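Local coordinates for coenzyme A transferase (Yersinia pestis, PDB 3QLI), which probably transfers coenzyme A between acyl-CoA thioesters and carboxylates such as acetate, at residues I36-H41 and G65-L70; K56-R61 and D83-Y88; V333-T338 and R377-T382; I341-A346 and L431-L436. One frame throughout, in Å; residues are numbered along the deposited sequence.

Contact 1 of 4, residues I36-H41 and G65-L70; sequences IASGSH and GDIGDL
Ser38 OG receives the backbone N-H of Gly68 at 3.0 Å (OG to N), the shortest hydrogen bond between the two loops. The hydroxyl lies beside its own backbone N and anti to its carbonyl carbon (chi1 -72°), and it also rests on CG1 of Ile67. One residue further along, the chain returns the bond, as Gly39 N donates to Gly68 O at 3.1 Å. Two bonds in opposite senses thus clasp Gly68 from the same loop. Beyond them the CA of Gly39 sits only 3.0 Å from Asp69 O, a CA-H...O contact. Water 1 donates to that same Asp69 O (2.9 Å) and to Ser40 O, bridging the backbones, and it lies in the plane of the His41 ring at its edge.

Residues 36-40 keep their shape through a type II turn from Ala37 to Ser40, with Gly39 at positive phi. Ser40 OG stands between its backbone N and carbonyl carbon (chi1 67°) and donates to Ala37 O at 2.6 Å, a side-chain bond across the turn. The same OG lies 3.4 Å from Leu70 CD1. Beneath this polar layer is an apolar one: Ile36 CG2 touches CD1 of Ile67 and CD1 of Leu70, each at 3.9 Å, crossing the leucine at about a right angle.

These loops lead into strands 41-44 and 70-74, neighbours in the parallel sheet of the N-terminal Rossmann-like domain. The connection between the strands is a beta-alpha-beta crossover whose helix 52-63 offers Leu58 to Leu70 and Arg61 to Ile67.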
loop_
_atom_site.group_PDB
_atom_site.type_symbol
_atom_site.label_atom_id
_atom_site.label_comp_id
_atom_site.label_asym_id
_atom_site.label_seq_id
_atom_site.Cartn_x
_atom_site.Cartn_y
_atom_site.Cartn_z
ATOM N N ILE A 36 15.795 28.304 -20.224
ATOM C CA ILE A 36 14.873 27.795 -19.222
ATOM C C ILE A 36 14.123 28.979 -18.614
ATOM O O ILE A 36 14.745 29.937 -18.157
ATOM C CB ILE A 36 15.626 27.026 -18.103
ATOM C CG1 ILE A 36 16.305 25.767 -18.673
ATOM C CG2 ILE A 36 14.667 26.651 -16.977
ATOM C CD1 ILE A 36 17.267 25.088 -17.701
ATOM N N ALA A 37 12.794 28.925 -18.628
ATOM C CA ALA A 37 11.986 30.029 -18.095
ATOM C C ALA A 37 11.985 30.083 -16.571
ATOM O O ALA A 37 12.070 29.044 -15.900
ATOM C CB ALA A 37 10.541 29.937 -18.622
ATOM N N SER A 38 11.896 31.293 -16.017
ATOM C CA SER A 38 11.629 31.434 -14.605
ATOM C C SER A 38 10.212 30.931 -14.368
ATOM O O SER A 38 9.413 30.858 -15.301
ATOM C CB SER A 38 11.749 32.907 -14.185
ATOM O OG SER A 38 13.110 33.323 -14.175
ATOM N N GLY A 39 9.883 30.586 -13.133
ATOM C CA GLY A 39 8.542 30.105 -12.838
ATOM C C GLY A 39 8.174 28.820 -13.573
ATOM O O GLY A 39 6.987 28.547 -13.781
ATOM N N SER A 40 9.175 28.042 -13.983
ATOM C CA SER A 40 8.915 26.777 -14.681
ATOM C C SER A 40 9.303 25.566 -13.824
ATOM O O SER A 40 9.781 25.724 -12.693
ATOM C CB SER A 40 9.626 26.727 -16.041
ATOM O OG SER A 40 11.041 26.678 -15.898
ATOM N N HIS A 41 9.075 24.368 -14.361
ATOM C CA HIS A 41 9.346 23.124 -13.636
ATOM C C HIS A 41 10.479 22.367 -14.328
ATOM O O HIS A 41 10.388 22.051 -15.520
ATOM C CB HIS A 41 8.113 22.206 -13.607
ATOM C CG HIS A 41 6.930 22.774 -12.878
ATOM N ND1 HIS A 41 5.677 22.203 -12.947
ATOM C CD2 HIS A 41 6.808 23.850 -12.060
ATOM C CE1 HIS A 41 4.832 22.900 -12.203
ATOM N NE2 HIS A 41 5.492 23.910 -11.661
ATOM N N GLY A 65 21.695 36.025 -10.879
ATOM C CA GLY A 65 20.371 36.608 -10.754
ATOM C C GLY A 65 19.573 36.600 -12.048
ATOM O O GLY A 65 18.700 37.439 -12.243
ATOM N N ASP A 66 19.858 35.635 -12.920
ATOM C CA ASP A 66 19.295 35.599 -14.269
ATOM C C ASP A 66 18.154 34.577 -14.398
ATOM O O ASP A 66 17.632 34.349 -15.491
ATOM C CB ASP A 66 20.419 35.303 -15.273
ATOM C CG ASP A 66 19.948 35.292 -16.720
ATOM O OD1 ASP A 66 19.313 36.276 -17.154
ATOM O OD2 ASP A 66 20.242 34.302 -17.441
ATOM N N ILE A 67 17.779 33.954 -13.285
ATOM C CA ILE A 67 16.615 33.070 -13.261
ATOM C C ILE A 67 16.040 33.040 -11.862
ATOM O O ILE A 67 16.758 33.264 -10.887
ATOM C CB ILE A 67 16.949 31.620 -13.734
ATOM C CG1 ILE A 67 15.661 30.804 -13.946
ATOM C CG2 ILE A 67 17.869 30.922 -12.742
ATOM C CD1 ILE A 67 15.890 29.498 -14.672
ATOM N N GLY A 68 14.740 32.776 -11.769
ATOM C CA GLY A 68 14.081 32.702 -10.484
ATOM C C GLY A 68 12.849 31.828 -10.512
ATOM O O GLY A 68 12.402 31.399 -11.579
ATOM N N ASP A 69 12.307 31.581 -9.323
ATOM C CA ASP A 69 11.118 30.767 -9.137
ATOM C C ASP A 69 11.183 29.480 -9.942
ATOM O O ASP A 69 10.198 29.067 -10.547
ATOM C CB ASP A 69 9.835 31.537 -9.488
ATOM C CG ASP A 69 8.595 30.846 -8.954
ATOM O OD1 ASP A 69 8.726 30.146 -7.922
ATOM O OD2 ASP A 69 7.506 30.969 -9.561
ATOM N N LEU A 70 12.349 28.847 -9.944
ATOM C CA LEU A 70 12.514 27.585 -10.661
ATOM C C LEU A 70 12.333 26.419 -9.700
ATOM O O LEU A 70 13.113 26.238 -8.764
ATOM C CB LEU A 70 13.894 27.506 -11.330
ATOM C CG LEU A 70 14.144 26.227 -12.148
ATOM C CD1 LEU A 70 13.254 26.193 -13.386
ATOM C CD2 LEU A 70 15.615 26.133 -12.553
HETATM O O HOH W 1 7.939 27.325 -10.646
#

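Contact 2 of 4, residues K56-R61 and D83-Y88; sequences KALADR and DTILRY
Ala59 presses its lone methyl group into the backbone between Thr84 and Ile85, where helix 52-63, the crossover helix of a beta-alpha-beta unit in the N-terminal Rossmann-like domain, meets a type I turn running from Thr84 to Arg87. The methyl carbon lies 3.5 Å from Thr84 C and 3.7 Å from Ile85 N, so it covers the peptide group itself as well as the side chains next to it. The small side chain is consistent with the close approach of helix and turn, the CA atoms of Ala59 and Ile85 being 4.6 Å apart.

Two residues of the turn, Ile85 and Thr84, extend the contact along the helix to Leu58 and Lys56. Ile85 holds CG2 anti to its carbonyl carbon, and this branch meets CB of Leu58 at 4.0 Å as well as the Ala59 methyl. Thr84 CG2 lies 3.8 Å from Lys56 CA. The Thr84 hydroxyl has a separate task, since OG1 occupies the position between its backbone N and carbonyl carbon (chi1 58°) and bonds Ile80 O in the preceding helix 79-83.

The polar margin of the contact is formed by Arg87, water 2 and Asp60. The guanidinium of Arg87 is steadied by a nearly straight bond from NH1 to Asp83 O (3.0 Å, 173°), lying in the guanidinium plane. Its NH2 donates at 2.9 Å to water 2, which in turn donates to Asp60 OD1 at 2.7 Å.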
loop_
_atom_site.group_PDB
_atom_site.type_symbol
_atom_site.label_atom_id
_atom_site.label_comp_id
_atom_site.label_asym_id
_atom_site.label_seq_id
_atom_site.Cartn_x
_atom_site.Cartn_y
_atom_site.Cartn_z
ATOM N N LYS A 56 25.935 22.844 -12.951
ATOM C CA LYS A 56 26.812 23.964 -12.607
ATOM C C LYS A 56 26.381 25.222 -13.358
ATOM O O LYS A 56 26.306 26.314 -12.774
ATOM C CB LYS A 56 28.278 23.635 -12.906
ATOM C CG LYS A 56 29.231 24.800 -12.646
ATOM C CD LYS A 56 30.667 24.407 -12.972
ATOM C CE LYS A 56 31.603 25.600 -12.851
ATOM N NZ LYS A 56 31.982 25.857 -11.436
ATOM N N ALA A 57 26.091 25.076 -14.649
ATOM C CA ALA A 57 25.695 26.223 -15.464
ATOM C C ALA A 57 24.355 26.825 -14.995
ATOM O O ALA A 57 24.160 28.044 -14.989
ATOM C CB ALA A 57 25.630 25.831 -16.945
ATOM N N LEU A 58 23.426 25.967 -14.595
ATOM C CA LEU A 58 22.158 26.453 -14.076
ATOM C C LEU A 58 22.367 27.200 -12.755
ATOM O O LEU A 58 21.795 28.267 -12.545
ATOM C CB LEU A 58 21.168 25.293 -13.902
ATOM C CG LEU A 58 19.752 25.632 -13.424
ATOM C CD1 LEU A 58 19.114 26.774 -14.274
ATOM C CD2 LEU A 58 18.885 24.357 -13.444
ATOM N N ALA A 59 23.179 26.638 -11.860
ATOM C CA ALA A 59 23.467 27.286 -10.580
ATOM C C ALA A 59 24.117 28.656 -10.807
ATOM O O ALA A 59 23.773 29.645 -10.146
ATOM C CB ALA A 59 24.377 26.404 -9.717
ATOM N N ASP A 60 25.070 28.709 -11.730
ATOM C CA ASP A 60 25.703 29.977 -12.086
ATOM C C ASP A 60 24.673 31.002 -12.567
ATOM O O ASP A 60 24.766 32.204 -12.260
ATOM C CB ASP A 60 26.789 29.755 -13.150
ATOM C CG ASP A 60 27.977 28.949 -12.628
ATOM O OD1 ASP A 60 28.024 28.638 -11.414
ATOM O OD2 ASP A 60 28.876 28.623 -13.444
ATOM N N ARG A 61 23.672 30.528 -13.305
ATOM C CA ARG A 61 22.625 31.405 -13.799
ATOM C C ARG A 61 21.840 32.036 -12.638
ATOM O O ARG A 61 21.500 33.224 -12.669
ATOM C CB ARG A 61 21.698 30.640 -14.750
ATOM C CG ARG A 61 21.104 31.515 -15.811
ATOM C CD ARG A 61 20.100 30.809 -16.705
ATOM N NE ARG A 61 19.057 31.763 -17.046
ATOM C CZ ARG A 61 17.871 31.461 -17.558
ATOM N NH1 ARG A 61 17.556 30.201 -17.843
ATOM N NH2 ARG A 61 17.006 32.437 -17.803
ATOM N N ASP A 83 26.111 20.278 -4.359
ATOM C CA ASP A 83 27.192 21.226 -4.595
ATOM C C ASP A 83 26.817 22.422 -5.471
ATOM O O ASP A 83 27.360 23.510 -5.300
ATOM C CB ASP A 83 28.429 20.511 -5.140
ATOM C CG ASP A 83 29.152 19.721 -4.070
ATOM O OD1 ASP A 83 28.755 19.823 -2.891
ATOM O OD2 ASP A 83 30.112 18.999 -4.407
ATOM N N THR A 84 25.919 22.212 -6.429
ATOM C CA THR A 84 25.551 23.278 -7.357
ATOM C C THR A 84 24.183 23.948 -7.169
ATOM O O THR A 84 24.064 24.932 -6.443
ATOM C CB THR A 84 25.620 22.758 -8.806
ATOM O OG1 THR A 84 24.756 21.624 -8.946
ATOM C CG2 THR A 84 27.040 22.342 -9.155
ATOM N N ILE A 85 23.160 23.412 -7.826
ATOM C CA ILE A 85 21.810 23.982 -7.784
ATOM C C ILE A 85 21.149 24.013 -6.409
ATOM O O ILE A 85 20.394 24.931 -6.098
ATOM C CB ILE A 85 20.857 23.341 -8.823
ATOM C CG1 ILE A 85 20.733 21.835 -8.600
ATOM C CG2 ILE A 85 21.327 23.648 -10.237
ATOM C CD1 ILE A 85 19.448 21.257 -9.140
ATOM N N LEU A 86 21.416 22.996 -5.602
ATOM C CA LEU A 86 20.820 22.887 -4.276
ATOM C C LEU A 86 21.537 23.683 -3.179
ATOM O O LEU A 86 21.132 23.631 -2.021
ATOM C CB LEU A 86 20.688 21.416 -3.870
ATOM C CG LEU A 86 19.809 20.551 -4.777
ATOM C CD1 LEU A 86 19.669 19.140 -4.229
ATOM C CD2 LEU A 86 18.444 21.185 -4.981
ATOM N N ARG A 87 22.610 24.392 -3.526
ATOM C CA ARG A 87 23.342 25.158 -2.515
ATOM C C ARG A 87 22.387 26.097 -1.793
ATOM O O ARG A 87 21.590 26.781 -2.426
ATOM C CB ARG A 87 24.494 25.960 -3.139
ATOM C CG ARG A 87 25.705 25.121 -3.519
ATOM C CD ARG A 87 26.982 25.964 -3.605
ATOM N NE ARG A 87 26.809 27.215 -4.344
ATOM C CZ ARG A 87 26.894 27.321 -5.670
ATOM N NH1 ARG A 87 27.124 26.246 -6.406
ATOM N NH2 ARG A 87 26.739 28.500 -6.263
ATOM N N TYR A 88 22.478 26.122 -0.467
ATOM C CA TYR A 88 21.566 26.900 0.373
ATOM C C TYR A 88 21.405 28.333 -0.126
ATOM O O TYR A 88 20.298 28.877 -0.147
ATOM C CB TYR A 88 22.065 26.891 1.824
ATOM C CG TYR A 88 21.092 27.464 2.831
ATOM C CD1 TYR A 88 20.146 26.652 3.456
ATOM C CD2 TYR A 88 21.129 28.814 3.171
ATOM C CE1 TYR A 88 19.257 27.165 4.376
ATOM C CE2 TYR A 88 20.243 29.337 4.098
ATOM C CZ TYR A 88 19.313 28.511 4.698
ATOM O OH TYR A 88 18.431 29.031 5.617
HETATM O O HOH W 2 27.359 29.458 -8.931
#

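Contact 3 of 4, residues V333-T338 and R377-T382; sequences VSINAT and RSIIAT
Ser334 and Ile379 lie on adjacent parallel strands at the middle of a Rossmann-like sheet in the C-terminal domain. Segment 333-338 uses its even-numbered residues for the ladder: Ser334 N donates to Arg377 O, and Ser334 O receives Ile379 N at 2.7 Å. Asn336 repeats the pattern with Ile379 O and Ala381 N, and Thr338, just past the strand, adds the last bond, from N to Ala381 O at 3.2 Å, tilted 30° from the carbonyl plane.

Packing is tightest where the strands end. CG2 of Thr338 and CG2 of Ile380 stand 3.5 Å apart, closer than usual van der Waals contact, while Thr338 OG1 bonds Asn348 O. On the face of Val333, Ile335 and Ile379, contact is easier: Val333 CG1 meets Ile379 CD1 at 3.9 Å. Ile335 and Ile379 pack on Ile228 of helix 220-230. Nearby, the outer part of Arg377 leads away from the partner strand to bond Leu231 O.

The opposite face is bridged by a water. Water 3 donates to Ser334 OG (2.7 Å) and Ile379 O, accepts an N-H hydrogen bond from Asn336 ND2, and is hydrogen-bonded to Ser378 OG. Gln239 also bonds Ser334 OG and Asn336 OD1. At the C-terminal ends, water 4 donates to Thr338 O and Thr382 OG1, each at 2.8 Å.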
loop_
_atom_site.group_PDB
_atom_site.type_symbol
_atom_site.label_atom_id
_atom_site.label_comp_id
_atom_site.label_asym_id
_atom_site.label_seq_id
_atom_site.Cartn_x
_atom_site.Cartn_y
_atom_site.Cartn_z
ATOM N N VAL A 333 12.576 -12.883 -3.575
ATOM C CA VAL A 333 13.058 -12.536 -2.247
ATOM C C VAL A 333 13.431 -11.067 -2.259
ATOM O O VAL A 333 14.318 -10.659 -3.002
ATOM C CB VAL A 333 14.264 -13.367 -1.801
ATOM C CG1 VAL A 333 14.724 -12.898 -0.429
ATOM C CG2 VAL A 333 13.901 -14.865 -1.768
ATOM N N SER A 334 12.708 -10.283 -1.460
ATOM C CA SER A 334 12.968 -8.859 -1.301
ATOM C C SER A 334 13.739 -8.648 -0.009
ATOM O O SER A 334 13.287 -9.063 1.058
ATOM C CB SER A 334 11.654 -8.088 -1.232
ATOM O OG SER A 334 11.873 -6.778 -0.718
ATOM N N ILE A 335 14.905 -8.016 -0.107
ATOM C CA ILE A 335 15.730 -7.754 1.064
ATOM C C ILE A 335 15.936 -6.258 1.224
ATOM O O ILE A 335 16.641 -5.629 0.436
ATOM C CB ILE A 335 17.096 -8.460 0.945
ATOM C CG1 ILE A 335 16.899 -9.975 0.819
ATOM C CG2 ILE A 335 17.999 -8.109 2.142
ATOM C CD1 ILE A 335 18.068 -10.711 0.150
ATOM N N ASN A 336 15.286 -5.695 2.234
ATOM C CA ASN A 336 15.347 -4.266 2.521
ATOM C C ASN A 336 15.844 -4.023 3.937
ATOM O O ASN A 336 15.698 -4.873 4.798
ATOM C CB ASN A 336 13.970 -3.645 2.366
ATOM C CG ASN A 336 13.538 -3.556 0.924
ATOM O OD1 ASN A 336 14.259 -3.013 0.095
ATOM N ND2 ASN A 336 12.369 -4.102 0.616
ATOM N N ALA A 337 16.412 -2.849 4.176
ATOM C CA ALA A 337 16.915 -2.514 5.498
ATOM C C ALA A 337 15.961 -1.528 6.156
ATOM O O ALA A 337 15.165 -0.896 5.479
ATOM C CB ALA A 337 18.306 -1.908 5.376
ATOM N N THR A 338 16.026 -1.402 7.475
ATOM C CA THR A 338 15.241 -0.377 8.145
ATOM C C THR A 338 16.049 0.232 9.288
ATOM O O THR A 338 17.134 -0.252 9.607
ATOM C CB THR A 338 13.915 -0.951 8.659
ATOM O OG1 THR A 338 13.102 0.113 9.159
ATOM C CG2 THR A 338 14.173 -1.970 9.776
ATOM N N ARG A 377 9.191 -14.189 -0.434
ATOM C CA ARG A 377 9.422 -13.710 0.926
ATOM C C ARG A 377 9.915 -12.270 0.910
ATOM O O ARG A 377 10.838 -11.932 0.159
ATOM C CB ARG A 377 10.482 -14.564 1.644
ATOM C CG ARG A 377 10.102 -16.019 1.853
ATOM C CD ARG A 377 11.161 -16.773 2.674
ATOM N NE ARG A 377 10.734 -18.155 2.901
ATOM C CZ ARG A 377 11.484 -19.231 2.683
ATOM N NH1 ARG A 377 12.734 -19.109 2.248
ATOM N NH2 ARG A 377 10.978 -20.439 2.909
ATOM N N SER A 378 9.309 -11.431 1.746
ATOM C CA SER A 378 9.836 -10.087 1.984
ATOM C C SER A 378 10.576 -10.070 3.324
ATOM O O SER A 378 10.038 -10.502 4.343
ATOM C CB SER A 378 8.706 -9.053 2.027
ATOM O OG SER A 378 9.128 -7.897 2.739
ATOM N N ILE A 379 11.814 -9.591 3.306
ATOM C CA ILE A 379 12.648 -9.524 4.496
ATOM C C ILE A 379 13.004 -8.066 4.772
ATOM O O ILE A 379 13.422 -7.329 3.869
ATOM C CB ILE A 379 13.962 -10.319 4.306
ATOM C CG1 ILE A 379 13.644 -11.809 4.123
ATOM C CG2 ILE A 379 14.902 -10.089 5.495
ATOM C CD1 ILE A 379 14.754 -12.609 3.449
ATOM N N ILE A 380 12.821 -7.642 6.013
ATOM C CA ILE A 380 13.285 -6.322 6.426
ATOM C C ILE A 380 14.229 -6.573 7.596
ATOM O O ILE A 380 13.865 -7.239 8.557
ATOM C CB ILE A 380 12.128 -5.417 6.845
ATOM C CG1 ILE A 380 11.278 -5.055 5.608
ATOM C CG2 ILE A 380 12.669 -4.171 7.537
ATOM C CD1 ILE A 380 9.976 -4.295 5.936
ATOM N N ALA A 381 15.452 -6.070 7.490
ATOM C CA ALA A 381 16.496 -6.438 8.442
ATOM C C ALA A 381 17.108 -5.211 9.088
ATOM O O ALA A 381 17.225 -4.158 8.452
ATOM C CB ALA A 381 17.583 -7.246 7.736
ATOM N N THR A 382 17.515 -5.348 10.346
ATOM C CA THR A 382 18.295 -4.299 11.002
ATOM C C THR A 382 19.120 -4.918 12.123
ATOM O O THR A 382 18.689 -5.897 12.735
ATOM C CB THR A 382 17.393 -3.212 11.630
ATOM O OG1 THR A 382 18.199 -2.267 12.353
ATOM C CG2 THR A 382 16.395 -3.839 12.594
HETATM O O HOH W 3 11.440 -6.598 1.904
HETATM O O HOH W 4 19.473 -0.133 11.113
#

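Contact 4 of 4, residues I341-A346 and L431-L436; sequences IDLTGA and LRIIEL
Ile433 pushes CD1 against the backbone of the 342-345 turn, 3.6 Å from Gly345 N and 3.7 Å from Asp342 O. Chi1 (-69°) sets CG1 beside the backbone N, and an extended chi2 (169°) carries CD1 on to the turn. Its other branch, CG2, meets Leu343 CD2 at 3.9 Å. The same leucine methyl lies 3.7 Å from CG1 of Ile434, so one carbon touches two successive residues, Ile433 and Ile434.

Behind this first shell stands a type I turn from Asp342 to Gly345, closed by Gly345 N donating to Asp342 O. It belongs to the hairpin between antiparallel strands 340-342 and 347-348 of a small three-stranded sheet. Asp342 OD1 binds three donors: Thr344 N, Thr344 OG1 (2.6 Å, on the syn side) and, more distantly, Ala346 N (3.3 Å). The two backbone donors approach from above the carboxylate plane, and the one from Thr344 makes an Asx turn. OD2 bonds Ile398 N. Further out, helix 439-451 packs on Leu343 and Ile434, and Ile412 covers Ile433.

Between the two segments the contact is apolar, with no hydrogen bond; Arg429, about one turn earlier in the helix, bonds Thr344 O. The buried, multiply bonded Asp342 carboxylate probably stays ionised.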
loop_
_atom_site.group_PDB
_atom_site.type_symbol
_atom_site.label_atom_id
_atom_site.label_comp_id
_atom_site.label_asym_id
_atom_site.label_seq_id
_atom_site.Cartn_x
_atom_site.Cartn_y
_atom_site.Cartn_z
ATOM N N ILE A 341 12.279 -1.065 14.237
ATOM C CA ILE A 341 11.114 -1.930 14.173
ATOM C C ILE A 341 10.396 -1.820 15.510
ATOM O O ILE A 341 11.032 -1.901 16.562
ATOM C CB ILE A 341 11.518 -3.410 13.955
ATOM C CG1 ILE A 341 12.355 -3.565 12.679
ATOM C CG2 ILE A 341 10.278 -4.289 13.885
ATOM C CD1 ILE A 341 12.801 -5.016 12.428
ATOM N N ASP A 342 9.084 -1.623 15.498
ATOM C CA ASP A 342 8.403 -1.531 16.785
ATOM C C ASP A 342 7.680 -2.824 17.147
ATOM O O ASP A 342 7.683 -3.778 16.369
ATOM C CB ASP A 342 7.528 -0.265 16.917
ATOM C CG ASP A 342 6.225 -0.334 16.122
ATOM O OD1 ASP A 342 5.793 -1.443 15.709
ATOM O OD2 ASP A 342 5.615 0.758 15.952
ATOM N N LEU A 343 7.107 -2.872 18.346
ATOM C CA LEU A 343 6.512 -4.103 18.846
ATOM C C LEU A 343 5.222 -4.517 18.142
ATOM O O LEU A 343 4.704 -5.604 18.395
ATOM C CB LEU A 343 6.297 -4.021 20.368
ATOM C CG LEU A 343 7.606 -3.904 21.156
ATOM C CD1 LEU A 343 7.347 -3.759 22.658
ATOM C CD2 LEU A 343 8.512 -5.117 20.868
ATOM N N THR A 344 4.710 -3.658 17.259
ATOM C CA THR A 344 3.551 -4.004 16.444
ATOM C C THR A 344 3.992 -4.643 15.132
ATOM O O THR A 344 3.172 -5.229 14.422
ATOM C CB THR A 344 2.664 -2.770 16.100
ATOM O OG1 THR A 344 3.287 -2.002 15.063
ATOM C CG2 THR A 344 2.448 -1.893 17.322
ATOM N N GLY A 345 5.284 -4.531 14.816
ATOM C CA GLY A 345 5.808 -5.073 13.573
ATOM C C GLY A 345 5.923 -4.040 12.457
ATOM O O GLY A 345 6.311 -4.372 11.341
ATOM N N ALA A 346 5.583 -2.786 12.750
ATOM C CA ALA A 346 5.790 -1.704 11.792
ATOM C C ALA A 346 7.276 -1.347 11.736
ATOM O O ALA A 346 7.985 -1.480 12.738
ATOM C CB ALA A 346 4.973 -0.488 12.199
ATOM N N LEU A 431 5.584 -10.675 21.453
ATOM C CA LEU A 431 6.424 -11.664 22.133
ATOM C C LEU A 431 7.563 -12.155 21.238
ATOM O O LEU A 431 8.700 -12.298 21.687
ATOM C CB LEU A 431 5.587 -12.850 22.621
ATOM C CG LEU A 431 4.572 -12.572 23.742
ATOM C CD1 LEU A 431 3.674 -13.782 23.957
ATOM C CD2 LEU A 431 5.267 -12.186 25.055
ATOM N N ARG A 432 7.268 -12.410 19.968
ATOM C CA ARG A 432 8.298 -12.922 19.065
ATOM C C ARG A 432 9.292 -11.848 18.655
ATOM O O ARG A 432 10.484 -12.119 18.499
ATOM C CB ARG A 432 7.672 -13.615 17.844
ATOM C CG ARG A 432 6.904 -14.847 18.236
ATOM C CD ARG A 432 6.278 -15.575 17.084
ATOM N NE ARG A 432 5.614 -16.774 17.581
ATOM C CZ ARG A 432 5.037 -17.700 16.822
ATOM N NH1 ARG A 432 5.036 -17.588 15.490
ATOM N NH2 ARG A 432 4.470 -18.749 17.404
ATOM N N ILE A 433 8.807 -10.618 18.511
ATOM C CA ILE A 433 9.671 -9.510 18.163
ATOM C C ILE A 433 10.664 -9.167 19.273
ATOM O O ILE A 433 11.816 -8.859 19.008
ATOM C CB ILE A 433 8.846 -8.258 17.803
ATOM C CG1 ILE A 433 8.107 -8.488 16.477
ATOM C CG2 ILE A 433 9.745 -7.043 17.728
ATOM C CD1 ILE A 433 7.047 -7.422 16.161
ATOM N N ILE A 434 10.211 -9.214 20.519
ATOM C CA ILE A 434 11.107 -8.971 21.644
ATOM C C ILE A 434 12.306 -9.917 21.617
ATOM O O ILE A 434 13.417 -9.544 21.995
ATOM C CB ILE A 434 10.341 -9.081 22.987
ATOM C CG1 ILE A 434 9.461 -7.838 23.177
ATOM C CG2 ILE A 434 11.305 -9.201 24.150
ATOM C CD1 ILE A 434 8.399 -7.981 24.280
ATOM N N GLU A 435 12.092 -11.145 21.161
ATOM C CA GLU A 435 13.190 -12.109 21.127
ATOM C C GLU A 435 14.234 -11.792 20.052
ATOM O O GLU A 435 15.314 -12.397 20.040
ATOM C CB GLU A 435 12.679 -13.556 21.030
ATOM C CG GLU A 435 11.851 -13.993 22.245
ATOM C CD GLU A 435 12.531 -13.634 23.576
ATOM O OE1 GLU A 435 13.602 -14.201 23.850
ATOM O OE2 GLU A 435 12.008 -12.781 24.339
ATOM N N LEU A 436 13.930 -10.836 19.166
ATOM C CA LEU A 436 14.929 -10.370 18.190
ATOM C C LEU A 436 15.694 -9.154 18.694
ATOM O O LEU A 436 16.649 -8.707 18.064
ATOM C CB LEU A 436 14.278 -10.013 16.844
ATOM C CG LEU A 436 13.633 -11.146 16.051
ATOM C CD1 LEU A 436 13.293 -10.685 14.631
ATOM C CD2 LEU A 436 14.525 -12.378 16.006
#

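Overall arrangement
The four contacts form two pairs, one in each Rossmann-like domain, on opposite sides of the chain's centre; contact 1 and contact 3 have centres about 42 Å apart. Contacts 1 and 2 touch, because Arg61 of the helix in contact 2 bonds both loops of contact 1: NE makes a salt bridge to Asp66 OD2 (2.8 Å) and NH1 reaches Ile36 O. Both lie away from the known coenzyme A sites. Contacts 3 and 4, centres about 15 Å apart, touch through Thr382 CG2 and Ile341 CD1 (3.8 Å). Contact 3 borders a coenzyme A site, unoccupied in this chain: the side chain of Thr382 is about 3 Å from that of Arg393. Contact 4 stands farther back.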